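Local coordinates for protein poly-gamma-glutamate hydrolase (Bacillus phage phiNIT1, PDB 3A9L) that hydrolyses the gamma-glutamyl linkages of bacterial poly-gamma-glutamate as a phage-encoded zinc peptidase, at residues 21-27 with 64-70; 93-99 with 152-158; 113-119 with 160-166. All blocks are in the same frame, centred on the assembly; numbering follows the deposited sequence.

Contact 1 (21-27 with 64-70); sequences VAYNIEV and YLFQGLL
Strand 23-27, at the margin of the chain's mixed beta sheet, runs antiparallel to strand 64-68, and Asn24 and Gln67 form a hydrogen-bonded pair in the middle of the ladder. Their backbones exchange two bonds, Gln67 N to Asn24 O being the straighter, and their side chains add a third. Gln67 NE2 donates to a lone pair of Asn24 OD1 at 2.9 Å, with the acceptor almost in the amide plane of Gln67. The two amides lie side by side, their planes 31° apart. Asn24 reaches this place with CG between its backbone N and carbonyl carbon (chi1 77°). A water 2.8 Å from Asn24 ND2 accepts a hydrogen bond from it. Asn24 OD1 on NE2 and Thr49 of helix 48-59 on OE1 hold the two ends of the Gln67 amide. Glu26 and Leu65 form the next hydrogen-bonded pair; the carboxylate lies alongside the leucine, Glu26 OE1 3.5 Å from Leu65 CD1, and OE1 is also bonded to Tyr53.

The other face is mostly aromatic and aliphatic. The rings of Tyr23 and Phe66 are nearly parallel, planes 18° apart, but offset, with little of one ring over the other; Tyr23 CD2 and Phe66 CE2 meet at 3.5 Å. Ile25 is shared between two aromatic neighbours: its CG1 touches Phe66 CD2 at 3.9 Å, while CG2 approaches Tyr64 CE2 at 3.5 Å. Tyr64 OH is hydrogen-bonded to Glu86. Helix 10-16 packs against Tyr23 and Phe66. Past the ladder, Leu69 N bonds to Ala22 O, and Leu70 closes over Ala22 CB. Ile25, Glu26 and Val27 also pair with an antiparallel strand of the second subunit: this is the edge strand of a mixed beta sheet in an alpha/beta fold, continued across the dimer interface.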
loop_
_atom_site.group_PDB
_atom_site.type_symbol
_atom_site.label_atom_id
_atom_site.label_comp_id
_atom_site.label_asym_id
_atom_site.label_seq_id
_atom_site.Cartn_x
_atom_site.Cartn_y
_atom_site.Cartn_z
ATOM N N VAL A 21 -10.972 -11.408 -0.518
ATOM C CA VAL A 21 -12.337 -11.760 -0.907
ATOM C C VAL A 21 -13.383 -10.765 -0.353
ATOM O O VAL A 21 -14.115 -10.162 -1.130
ATOM C CB VAL A 21 -12.716 -13.257 -0.616
ATOM C CG1 VAL A 21 -14.196 -13.486 -0.882
ATOM C CG2 VAL A 21 -11.878 -14.222 -1.462
ATOM N N ALA A 22 -13.467 -10.596 0.967
ATOM C CA ALA A 22 -14.339 -9.555 1.566
ATOM C C ALA A 22 -13.661 -8.172 1.747
ATOM O O ALA A 22 -14.342 -7.131 1.784
ATOM C CB ALA A 22 -14.917 -10.027 2.895
ATOM N N TYR A 23 -12.331 -8.154 1.898
ATOM C CA TYR A 23 -11.655 -6.901 2.138
ATOM C C TYR A 23 -10.189 -6.949 1.647
ATOM O O TYR A 23 -9.614 -8.025 1.509
ATOM C CB TYR A 23 -11.693 -6.535 3.641
ATOM C CG TYR A 23 -10.696 -7.314 4.459
ATOM C CD1 TYR A 23 -11.010 -8.595 4.936
ATOM C CD2 TYR A 23 -9.423 -6.770 4.762
ATOM C CE1 TYR A 23 -10.086 -9.322 5.721
ATOM C CE2 TYR A 23 -8.507 -7.496 5.506
ATOM C CZ TYR A 23 -8.839 -8.757 5.982
ATOM O OH TYR A 23 -7.941 -9.460 6.728
ATOM N N ASN A 24 -9.649 -5.770 1.334
ATOM C CA ASN A 24 -8.205 -5.609 1.134
ATOM C C ASN A 24 -7.690 -4.363 1.899
ATOM O O ASN A 24 -8.484 -3.535 2.362
ATOM C CB ASN A 24 -7.802 -5.691 -0.363
ATOM C CG ASN A 24 -8.100 -4.424 -1.174
ATOM O OD1 ASN A 24 -8.202 -3.318 -0.664
ATOM N ND2 ASN A 24 -8.174 -4.601 -2.468
ATOM N N ILE A 25 -6.370 -4.276 2.070
ATOM C CA ILE A 25 -5.746 -3.104 2.653
ATOM C C ILE A 25 -4.674 -2.551 1.697
ATOM O O ILE A 25 -3.851 -3.310 1.125
ATOM C CB ILE A 25 -5.109 -3.415 4.033
ATOM C CG1 ILE A 25 -6.045 -4.291 4.909
ATOM C CG2 ILE A 25 -4.763 -2.097 4.766
ATOM C CD1 ILE A 25 -5.451 -4.702 6.252
ATOM N N GLU A 26 -4.667 -1.228 1.560
ATOM C CA GLU A 26 -3.739 -0.496 0.687
ATOM C C GLU A 26 -3.023 0.581 1.490
ATOM O O GLU A 26 -3.650 1.303 2.281
ATOM C CB GLU A 26 -4.492 0.168 -0.479
ATOM C CG GLU A 26 -5.252 -0.758 -1.401
ATOM C CD GLU A 26 -5.571 -0.086 -2.738
ATOM O OE1 GLU A 26 -5.672 1.161 -2.800
ATOM O OE2 GLU A 26 -5.694 -0.796 -3.741
ATOM N N VAL A 27 -1.707 0.728 1.283
ATOM C CA VAL A 27 -0.905 1.723 2.047
ATOM C C VAL A 27 0.139 2.337 1.110
ATOM O O VAL A 27 0.809 1.633 0.372
ATOM C CB VAL A 27 -0.146 1.073 3.239
ATOM C CG1 VAL A 27 0.608 2.124 4.066
ATOM C CG2 VAL A 27 -1.055 0.263 4.149
ATOM N N TYR A 64 -3.890 5.464 3.118
ATOM C CA TYR A 64 -4.225 4.167 3.708
ATOM C C TYR A 64 -5.682 3.957 3.439
ATOM O O TYR A 64 -6.447 4.899 3.633
ATOM C CB TYR A 64 -4.013 4.174 5.213
ATOM C CG TYR A 64 -4.585 2.941 5.883
ATOM C CD1 TYR A 64 -5.935 2.895 6.272
ATOM C CD2 TYR A 64 -3.799 1.837 6.125
ATOM C CE1 TYR A 64 -6.455 1.801 6.872
ATOM C CE2 TYR A 64 -4.315 0.726 6.747
ATOM C CZ TYR A 64 -5.636 0.714 7.103
ATOM O OH TYR A 64 -6.176 -0.381 7.690
ATOM N N LEU A 65 -6.061 2.743 3.017
ATOM C CA LEU A 65 -7.477 2.383 2.775
ATOM C C LEU A 65 -7.797 0.977 3.234
ATOM O O LEU A 65 -7.198 0.017 2.744
ATOM C CB LEU A 65 -7.772 2.412 1.279
ATOM C CG LEU A 65 -7.609 3.649 0.449
ATOM C CD1 LEU A 65 -7.820 3.237 -0.973
ATOM C CD2 LEU A 65 -8.645 4.716 0.874
ATOM N N PHE A 66 -8.736 0.836 4.159
ATOM C CA PHE A 66 -9.274 -0.495 4.500
ATOM C C PHE A 66 -10.538 -0.611 3.700
ATOM O O PHE A 66 -11.484 0.148 3.935
ATOM C CB PHE A 66 -9.563 -0.630 6.013
ATOM C CG PHE A 66 -10.024 -2.003 6.427
ATOM C CD1 PHE A 66 -11.397 -2.319 6.415
ATOM C CD2 PHE A 66 -9.121 -2.972 6.866
ATOM C CE1 PHE A 66 -11.845 -3.591 6.779
ATOM C CE2 PHE A 66 -9.568 -4.238 7.237
ATOM C CZ PHE A 66 -10.937 -4.545 7.197
ATOM N N GLN A 67 -10.530 -1.518 2.713
ATOM C CA GLN A 67 -11.557 -1.513 1.652
ATOM C C GLN A 67 -12.458 -2.734 1.713
ATOM O O GLN A 67 -11.944 -3.849 1.753
ATOM C CB GLN A 67 -10.880 -1.517 0.263
ATOM C CG GLN A 67 -10.107 -0.243 -0.135
ATOM C CD GLN A 67 -9.920 -0.138 -1.651
ATOM O OE1 GLN A 67 -10.511 0.722 -2.292
ATOM N NE2 GLN A 67 -9.167 -1.056 -2.227
ATOM N N GLY A 68 -13.785 -2.518 1.699
ATOM C CA GLY A 68 -14.741 -3.592 1.397
ATOM C C GLY A 68 -14.760 -3.955 -0.082
ATOM O O GLY A 68 -14.723 -3.070 -0.942
ATOM N N LEU A 69 -14.822 -5.250 -0.370
ATOM C CA LEU A 69 -14.750 -5.788 -1.737
ATOM C C LEU A 69 -15.974 -6.574 -2.165
ATOM O O LEU A 69 -16.055 -7.035 -3.320
ATOM C CB LEU A 69 -13.544 -6.727 -1.897
ATOM C CG LEU A 69 -12.146 -6.220 -1.532
ATOM C CD1 LEU A 69 -11.079 -7.263 -1.859
ATOM C CD2 LEU A 69 -11.887 -4.962 -2.282
ATOM N N LEU A 70 -16.925 -6.720 -1.256
ATOM C CA LEU A 70 -18.069 -7.553 -1.533
ATOM C C LEU A 70 -18.914 -6.818 -2.544
ATOM O O LEU A 70 -18.948 -5.589 -2.561
ATOM C CB LEU A 70 -18.867 -7.880 -0.266
ATOM C CG LEU A 70 -18.063 -8.661 0.777
ATOM C CD1 LEU A 70 -18.448 -8.254 2.201
ATOM C CD2 LEU A 70 -18.192 -10.155 0.563
HETATM O O HOH W 1 -16.118 -9.754 -3.601
HETATM O O HOH W 2 -8.531 -2.667 -4.453
#

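Contact 2 (93-99 with 152-158); sequences LSKHTDA and IVNRCAS
Thr97 O is gripped twice by Ser158. The hydroxyl OG donates to it at 2.6 Å, nearly in line with the C=O bond, and the backbone N of the same serine adds a longer bond at 3.2 Å. With OG between the backbone N and the carbonyl carbon (chi1 69°), the hydroxyl and the backbone N of Ser158 both reach the same oxygen. A water then bridges this hydroxyl to Asp98 OD1, donating to both, while the other carboxylate oxygen of Asp98 is bonded to Tyr207. One residue back, Ala157 N donates to His96 O at 2.7 Å in a nearly straight bond (167°).

Cys156 fills the angle between the helix end and the start of the strand. Its CA lies 3.1 Å from Leu93 O in a CA-H...O contact, and its CB rests against Ala99 CB. Leu93 pushes in from the end of helix 87-94: its CB meets Arg155 O at 3.4 Å, and its CG meets Ile152 CD1 at 3.8 Å, the two side chains crossing at about a right angle. Val153 CG2 lies 3.5 Å from Ala99 O. Leu93 and Ala99 pack against strand 34-42, on Phe37 and Ile35. The arrangement is a helix-to-strand connection in an alpha/beta fold, bridged by a long loop whose Ile152 lies close to the zinc ligands His40 and His103.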
loop_
_atom_site.group_PDB
_atom_site.type_symbol
_atom_site.label_atom_id
_atom_site.label_comp_id
_atom_site.label_asym_id
_atom_site.label_seq_id
_atom_site.Cartn_x
_atom_site.Cartn_y
_atom_site.Cartn_z
ATOM N N LEU A 93 -0.779 5.946 11.227
ATOM C CA LEU A 93 -1.205 7.184 11.898
ATOM C C LEU A 93 -0.098 7.781 12.762
ATOM O O LEU A 93 0.166 8.988 12.680
ATOM C CB LEU A 93 -2.501 6.987 12.700
ATOM C CG LEU A 93 -3.802 7.253 11.907
ATOM C CD1 LEU A 93 -3.932 8.730 11.731
ATOM C CD2 LEU A 93 -3.802 6.555 10.540
ATOM N N SER A 94 0.562 6.931 13.551
ATOM C CA SER A 94 1.574 7.346 14.512
ATOM C C SER A 94 2.823 7.917 13.870
ATOM O O SER A 94 3.633 8.560 14.561
ATOM C CB SER A 94 1.997 6.164 15.385
ATOM O OG SER A 94 2.815 5.291 14.603
ATOM N N LYS A 95 2.989 7.650 12.576
ATOM C CA LYS A 95 4.152 8.110 11.797
ATOM C C LYS A 95 3.894 9.426 11.038
ATOM O O LYS A 95 4.751 9.936 10.293
ATOM C CB LYS A 95 4.603 6.995 10.841
ATOM C CG LYS A 95 4.983 5.672 11.506
ATOM C CD LYS A 95 6.051 5.854 12.582
ATOM C CE LYS A 95 6.719 4.519 12.940
ATOM N NZ LYS A 95 5.745 3.400 13.043
ATOM N N HIS A 96 2.709 9.994 11.250
ATOM C CA HIS A 96 2.355 11.254 10.602
ATOM C C HIS A 96 1.886 12.293 11.599
ATOM O O HIS A 96 1.083 12.009 12.494
ATOM C CB HIS A 96 1.259 11.056 9.565
ATOM C CG HIS A 96 1.640 10.129 8.471
ATOM N ND1 HIS A 96 1.616 8.763 8.616
ATOM C CD2 HIS A 96 2.058 10.368 7.207
ATOM C CE1 HIS A 96 2.008 8.200 7.487
ATOM N NE2 HIS A 96 2.297 9.154 6.625
ATOM N N THR A 97 2.362 13.515 11.404
ATOM C CA THR A 97 1.900 14.635 12.218
ATOM C C THR A 97 0.407 14.846 12.153
ATOM O O THR A 97 -0.237 15.022 13.186
ATOM C CB THR A 97 2.559 15.934 11.787
ATOM O OG1 THR A 97 3.968 15.708 11.701
ATOM C CG2 THR A 97 2.266 17.082 12.826
ATOM N N ASP A 98 -0.114 14.861 10.927
ATOM C CA ASP A 98 -1.478 15.225 10.661
ATOM C C ASP A 98 -2.179 14.073 9.974
ATOM O O ASP A 98 -1.529 13.211 9.386
ATOM C CB ASP A 98 -1.528 16.489 9.797
ATOM C CG ASP A 98 -0.973 17.706 10.516
ATOM O OD1 ASP A 98 -1.447 18.022 11.628
ATOM O OD2 ASP A 98 -0.052 18.358 9.992
ATOM N N ALA A 99 -3.511 14.067 10.048
ATOM C CA ALA A 99 -4.317 13.055 9.387
ATOM C C ALA A 99 -5.674 13.625 9.033
ATOM O O ALA A 99 -6.276 14.359 9.826
ATOM C CB ALA A 99 -4.483 11.813 10.289
ATOM N N ILE A 152 -9.777 6.948 15.372
ATOM C CA ILE A 152 -8.524 6.750 14.604
ATOM C C ILE A 152 -7.837 8.035 14.058
ATOM O O ILE A 152 -6.613 8.170 14.177
ATOM C CB ILE A 152 -8.654 5.682 13.484
ATOM C CG1 ILE A 152 -7.301 5.443 12.785
ATOM C CG2 ILE A 152 -9.727 6.062 12.453
ATOM C CD1 ILE A 152 -6.203 4.842 13.680
ATOM N N VAL A 153 -8.605 8.967 13.493
ATOM C CA VAL A 153 -8.046 10.219 12.950
ATOM C C VAL A 153 -7.245 11.077 13.951
ATOM O O VAL A 153 -6.264 11.709 13.558
ATOM C CB VAL A 153 -9.099 11.104 12.188
ATOM C CG1 VAL A 153 -9.755 12.053 13.134
ATOM C CG2 VAL A 153 -8.403 11.903 11.081
ATOM N N ASN A 154 -7.612 11.058 15.239
ATOM C CA ASN A 154 -6.853 11.808 16.273
ATOM C C ASN A 154 -5.702 10.992 16.886
ATOM O O ASN A 154 -5.112 11.383 17.936
ATOM C CB ASN A 154 -7.790 12.259 17.402
ATOM C CG ASN A 154 -8.928 13.152 16.908
ATOM O OD1 ASN A 154 -8.755 13.993 15.995
ATOM N ND2 ASN A 154 -10.131 12.931 17.480
ATOM N N ARG A 155 -5.382 9.863 16.252
ATOM C CA ARG A 155 -4.275 9.056 16.731
ATOM C C ARG A 155 -3.071 9.192 15.790
ATOM O O ARG A 155 -2.160 8.361 15.814
ATOM C CB ARG A 155 -4.683 7.602 16.915
ATOM C CG ARG A 155 -5.884 7.430 17.843
ATOM C CD ARG A 155 -6.214 5.976 17.957
ATOM N NE ARG A 155 -5.108 5.227 18.552
ATOM C CZ ARG A 155 -5.048 3.900 18.589
ATOM N NH1 ARG A 155 -6.040 3.163 18.090
ATOM N NH2 ARG A 155 -4.006 3.309 19.158
ATOM N N CYS A 156 -3.068 10.250 14.984
ATOM C CA CYS A 156 -1.820 10.719 14.351
ATOM C C CYS A 156 -0.884 11.230 15.467
ATOM O O CYS A 156 -1.250 11.232 16.653
ATOM C CB CYS A 156 -2.092 11.772 13.274
ATOM S SG CYS A 156 -3.019 13.182 13.913
ATOM N N ALA A 157 0.335 11.596 15.090
ATOM C CA ALA A 157 1.344 11.975 16.052
ATOM C C ALA A 157 0.952 13.218 16.849
ATOM O O ALA A 157 1.219 13.303 18.049
ATOM C CB ALA A 157 2.698 12.157 15.380
ATOM N N SER A 158 0.296 14.162 16.182
ATOM C CA SER A 158 -0.085 15.408 16.825
ATOM C C SER A 158 -1.261 15.150 17.780
ATOM O O SER A 158 -1.489 15.930 18.716
ATOM C CB SER A 158 -0.400 16.490 15.789
ATOM O OG SER A 158 -1.610 16.178 15.084
HETATM O O HOH W 3 -2.076 18.585 14.256
#

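Contact 3 (113-119 with 160-166); sequences TLVGGLN and KGVQLEI
Lys160 crosses Asn119 at about a right angle, its bent chain passing Leu118; Lys160 CB is 3.7 Å from Asn119 N. Gly161 O then accepts Asn119 N at 2.9 Å (167°). The Asn119 side chain, with CG anti to its backbone N (chi1 -170°), has its own task: OD1 caps the N terminus of helix 120-132 by taking Leu122 N. At Val162 the two methyls part company, CG1 meeting Val115 CG1 at 3.7 Å and CG2 reaching Asn119 O at 3.4 Å; helix 120-132 packs over this valine.

From Gln163 on, the segments form an antiparallel ladder within the mixed sheet, strand 162-167 having strand 98-105 as its other neighbour. Gln163 exchanges two backbone bonds with Gly116. Its extended side chain carries NE2 to a water that donates to Leu114 O, while OE1 is bonded to Asn151. Leu164 is on the face opposite Gln163, beside Val115 at a loose 4.5 Å between Val115 CG1 and Leu164 CG, and helix 190-209 packs on it. Glu165 makes two bonds with Leu114, the straighter from Leu114 N to Glu165 O at 3.1 Å. Its carboxylate is turned away from Leu114 by the bend at chi2 (-97°), beside the ligand His103, the nearest atom of the side chain about 4 Å from the zinc ion. Ile166 lies alongside Thr113; Ile166 CG2 is 3.8 Å from Thr113 OG1, a hydroxyl bonded to Tyr195.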
loop_
_atom_site.group_PDB
_atom_site.type_symbol
_atom_site.label_atom_id
_atom_site.label_comp_id
_atom_site.label_asym_id
_atom_site.label_seq_id
_atom_site.Cartn_x
_atom_site.Cartn_y
_atom_site.Cartn_z
ATOM N N THR A 113 -21.417 17.954 3.820
ATOM C CA THR A 113 -20.228 17.455 4.483
ATOM C C THR A 113 -20.121 18.050 5.895
ATOM O O THR A 113 -20.188 19.268 6.059
ATOM C CB THR A 113 -18.951 17.780 3.675
ATOM O OG1 THR A 113 -19.030 17.138 2.385
ATOM C CG2 THR A 113 -17.714 17.291 4.424
ATOM N N LEU A 114 -19.949 17.157 6.880
ATOM C CA LEU A 114 -19.877 17.484 8.298
ATOM C C LEU A 114 -18.461 17.197 8.770
ATOM O O LEU A 114 -18.019 16.031 8.816
ATOM C CB LEU A 114 -20.916 16.678 9.111
ATOM C CG LEU A 114 -22.360 16.642 8.565
ATOM C CD1 LEU A 114 -23.206 15.610 9.294
ATOM C CD2 LEU A 114 -23.011 18.030 8.648
ATOM N N VAL A 115 -17.745 18.275 9.090
ATOM C CA VAL A 115 -16.307 18.201 9.343
ATOM C C VAL A 115 -16.024 18.352 10.841
ATOM O O VAL A 115 -16.443 19.328 11.465
ATOM C CB VAL A 115 -15.555 19.300 8.558
ATOM C CG1 VAL A 115 -14.045 19.049 8.564
ATOM C CG2 VAL A 115 -16.067 19.381 7.122
ATOM N N GLY A 116 -15.301 17.394 11.405
ATOM C CA GLY A 116 -14.900 17.495 12.798
ATOM C C GLY A 116 -13.485 17.034 12.986
ATOM O O GLY A 116 -12.676 17.073 12.054
ATOM N N GLY A 117 -13.188 16.551 14.182
ATOM C CA GLY A 117 -11.840 16.159 14.522
ATOM C C GLY A 117 -11.253 17.219 15.449
ATOM O O GLY A 117 -11.865 18.277 15.645
ATOM N N LEU A 118 -10.077 16.944 16.017
ATOM C CA LEU A 118 -9.446 17.886 16.970
ATOM C C LEU A 118 -8.532 18.902 16.302
ATOM O O LEU A 118 -8.178 19.907 16.917
ATOM C CB LEU A 118 -8.696 17.133 18.096
ATOM C CG LEU A 118 -9.601 16.411 19.112
ATOM C CD1 LEU A 118 -8.791 15.451 19.940
ATOM C CD2 LEU A 118 -10.438 17.402 19.992
ATOM N N ASN A 119 -8.151 18.681 15.041
ATOM C CA ASN A 119 -7.382 19.711 14.335
ATOM C C ASN A 119 -8.282 20.857 13.838
ATOM O O ASN A 119 -8.731 20.839 12.711
ATOM C CB ASN A 119 -6.561 19.114 13.187
ATOM C CG ASN A 119 -5.577 20.118 12.594
ATOM O OD1 ASN A 119 -5.686 21.324 12.821
ATOM N ND2 ASN A 119 -4.614 19.621 11.832
ATOM N N LYS A 160 -4.327 15.220 16.807
ATOM C CA LYS A 160 -5.382 16.130 16.358
ATOM C C LYS A 160 -5.624 15.931 14.863
ATOM O O LYS A 160 -4.819 16.379 14.034
ATOM C CB LYS A 160 -4.970 17.583 16.602
ATOM C CG LYS A 160 -4.651 17.970 18.018
ATOM C CD LYS A 160 -4.218 19.437 18.088
ATOM C CE LYS A 160 -3.079 19.763 17.118
ATOM N NZ LYS A 160 -3.532 20.453 15.855
ATOM N N GLY A 161 -6.727 15.264 14.514
ATOM C CA GLY A 161 -7.014 14.915 13.136
ATOM C C GLY A 161 -8.242 15.661 12.621
ATOM O O GLY A 161 -8.818 16.445 13.355
ATOM N N VAL A 162 -8.617 15.440 11.355
ATOM C CA VAL A 162 -9.802 16.102 10.784
ATOM C C VAL A 162 -10.634 15.040 10.102
ATOM O O VAL A 162 -10.181 14.387 9.158
ATOM C CB VAL A 162 -9.448 17.167 9.713
ATOM C CG1 VAL A 162 -10.689 17.603 8.923
ATOM C CG2 VAL A 162 -8.747 18.363 10.325
ATOM N N GLN A 163 -11.866 14.903 10.545
ATOM C CA GLN A 163 -12.749 13.916 10.000
ATOM C C GLN A 163 -13.763 14.559 9.025
ATOM O O GLN A 163 -14.441 15.549 9.377
ATOM C CB GLN A 163 -13.492 13.201 11.149
ATOM C CG GLN A 163 -14.446 12.156 10.617
ATOM C CD GLN A 163 -15.254 11.467 11.701
ATOM O OE1 GLN A 163 -14.955 10.349 12.055
ATOM N NE2 GLN A 163 -16.310 12.137 12.206
ATOM N N LEU A 164 -13.895 13.995 7.824
ATOM C CA LEU A 164 -14.977 14.411 6.933
ATOM C C LEU A 164 -16.036 13.330 6.825
ATOM O O LEU A 164 -15.737 12.198 6.542
ATOM C CB LEU A 164 -14.486 14.775 5.517
ATOM C CG LEU A 164 -13.608 16.023 5.308
ATOM C CD1 LEU A 164 -12.226 15.843 5.906
ATOM C CD2 LEU A 164 -13.482 16.339 3.808
ATOM N N GLU A 165 -17.288 13.688 7.040
ATOM C CA GLU A 165 -18.352 12.693 6.905
ATOM C C GLU A 165 -19.237 13.177 5.768
ATOM O O GLU A 165 -19.922 14.199 5.908
ATOM C CB GLU A 165 -19.101 12.547 8.238
ATOM C CG GLU A 165 -18.353 11.697 9.332
ATOM C CD GLU A 165 -18.795 10.240 9.405
ATOM O OE1 GLU A 165 -19.658 9.829 8.634
ATOM O OE2 GLU A 165 -18.256 9.482 10.225
ATOM N N ILE A 166 -19.183 12.457 4.633
ATOM C CA ILE A 166 -19.793 12.905 3.405
ATOM C C ILE A 166 -21.085 12.133 3.121
ATOM O O ILE A 166 -21.096 10.904 3.102
ATOM C CB ILE A 166 -18.788 12.756 2.223
ATOM C CG1 ILE A 166 -17.363 13.126 2.692
ATOM C CG2 ILE A 166 -19.197 13.628 1.055
ATOM C CD1 ILE A 166 -16.360 13.012 1.574
HETATM O O HOH W 4 -16.938 14.764 10.907
HETATM O O HOH W 5 -4.308 16.668 11.663
#

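In the fold
From the N terminus, contact 1 closes first: strand 23-29 is joined by strand 62-68 after a stretch of chain that contains strand 34-42 and helix 48-59. Helix 87-94 follows and opens contact 2, but before its partner 152-158 arrives, strand 113-116 has opened contact 3. The two therefore cross, segments 93-99 and 113-119 meeting 152-158 and 160-166 in that order. They also touch, through Asn154 OD1 and Gly161 N and where strand 98-105 pairs with strand 162-167. Contact 1 stands apart, on the opposite side of the chain's centre from contact 3, with centres about 22 Å apart, yet all three reach the same mixed sheet.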